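Local coordinates for cucumber stellacyanin (Cucumis sativus, PDB 1JER), which is a plant type 1 blue copper protein of the phytocyanin family that probably carries electrons by cycling its single copper ion between two oxidation states, at the copper (II) ion site. Numbering follows the deposited sequence.

The copper (II) ion site. Residues 16, 46-48, 90, 92, 95, 100. With CU (copper (II) ion), chain B.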
# COMPACT_ATOMS: atom_id res chain seq x y z
N VAL A 16 -8.42 17.19 9.50
CA VAL A 16 -8.76 18.51 8.95
C VAL A 16 -7.84 19.54 9.60
O VAL A 16 -7.79 19.68 10.82
CB VAL A 16 -10.23 18.85 9.39
CG1 VAL A 16 -10.59 20.23 8.88
CG2 VAL A 16 -11.13 17.78 8.76
N ALA A 46 -12.97 8.03 11.36
CA ALA A 46 -13.18 9.48 11.31
C ALA A 46 -12.93 10.08 9.93
O ALA A 46 -13.44 11.14 9.59
CB ALA A 46 -12.21 10.16 12.30
N HIS A 47 -12.05 9.45 9.15
CA HIS A 47 -11.78 10.08 7.80
C HIS A 47 -11.64 8.92 6.81
O HIS A 47 -11.74 7.75 7.16
CB HIS A 47 -10.33 10.72 7.92
CG HIS A 47 -10.33 11.85 8.89
ND1 HIS A 47 -10.97 13.04 8.62
CD2 HIS A 47 -9.83 11.95 10.16
CE1 HIS A 47 -10.83 13.86 9.67
NE2 HIS A 47 -10.15 13.23 10.60
N ASN A 48 -11.28 9.26 5.57
CA ASN A 48 -10.96 8.19 4.62
C ASN A 48 -9.96 8.81 3.61
O ASN A 48 -9.56 9.97 3.82
CB ASN A 48 -12.18 7.63 3.93
CG ASN A 48 -13.00 8.68 3.21
OD1 ASN A 48 -14.24 8.57 3.13
ND2 ASN A 48 -12.38 9.71 2.75
N CYS A 90 -10.24 13.52 1.50
CA CYS A 90 -11.11 12.81 2.44
C CYS A 90 -12.56 13.19 2.03
O CYS A 90 -12.81 14.38 1.79
CB CYS A 90 -10.88 13.41 3.86
SG CYS A 90 -12.08 12.59 5.01
N VAL A 92 -15.31 12.59 3.69
CA VAL A 92 -16.31 12.72 4.80
C VAL A 92 -16.76 14.14 4.90
O VAL A 92 -15.99 15.08 4.99
CB VAL A 92 -15.68 12.25 6.10
CG1 VAL A 92 -16.49 12.66 7.32
CG2 VAL A 92 -15.36 10.78 6.09
N HIS A 95 -14.88 17.87 5.06
CA HIS A 95 -13.42 17.85 5.30
C HIS A 95 -12.63 18.33 4.09
O HIS A 95 -11.66 19.08 4.20
CB HIS A 95 -13.01 16.44 5.69
CG HIS A 95 -13.63 15.99 6.98
ND1 HIS A 95 -13.28 14.83 7.58
CD2 HIS A 95 -14.57 16.56 7.77
CE1 HIS A 95 -13.95 14.65 8.71
NE2 HIS A 95 -14.76 15.71 8.84
N GLN A 100 -8.75 19.25 3.80
CA GLN A 100 -8.18 17.91 3.94
C GLN A 100 -8.11 17.30 2.52
O GLN A 100 -8.92 16.48 2.13
CB GLN A 100 -8.96 16.99 4.85
CG GLN A 100 -8.26 15.70 5.18
CD GLN A 100 -8.99 14.83 6.19
OE1 GLN A 100 -10.19 15.02 6.43
NE2 GLN A 100 -8.29 13.91 6.81
CU CU B . -11.79 13.59 6.93
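Two separate stretches of chain supply the ligands of this type 1 copper site. His47 comes from the loop between strands 37-40 and 50-52. Cys90 directly follows strand 84-89, and the chain then turns back round the ion to present His95, passes through 3-10 helix 96-98 and, just before strand 101-107, presents Gln100. Both imidazoles bind through the ring nitrogen nearer the backbone: ND1 of His47 and ND1 of His95 each lie 2.0 Å from CU. Each ring has CG anti to its carbonyl carbon, and differing second torsions turn ND1 of each to the ion. The thiolate SG of Cys90, anti to its backbone N (chi1 176°), lies 2.2 Å from CU. The angles at the metal spread widely, the widest, 134° between His47 ND1 and Cys90 SG, well above tetrahedral, so the four ligands form an irregular, roughly tetrahedral arrangement. Gln100 supplies the axial ligand typical of stellacyanins, where many cupredoxins use methionine: its extended chain brings the amide oxygen OE1 to 2.2 Å from CU. Roughly opposite, the carbonyl O of Ala46 stays 4.0 Å from CU, not a ligand. The other arm of the Gln100 amide, NE2, sits above the His47 ring, toward the rim, while SG meets that ring in plane at its edge. Val16 CG2 lies 3.5 Å above one face of the His95 ring and Val92 O 3.1 Å above the other, both offset toward the rim. Two long backbone hydrogen bonds help to orient the sulfur. Backbone N of Asn48, immediately after His47, donates to SG of Cys90 at 3.5 Å, tying the two ligand stretches together and perhaps stabilising thiolate charge. From within the Cys90 loop, Val92 N donates to Cys90 SG at 3.5 Å, nearly straight at 163°.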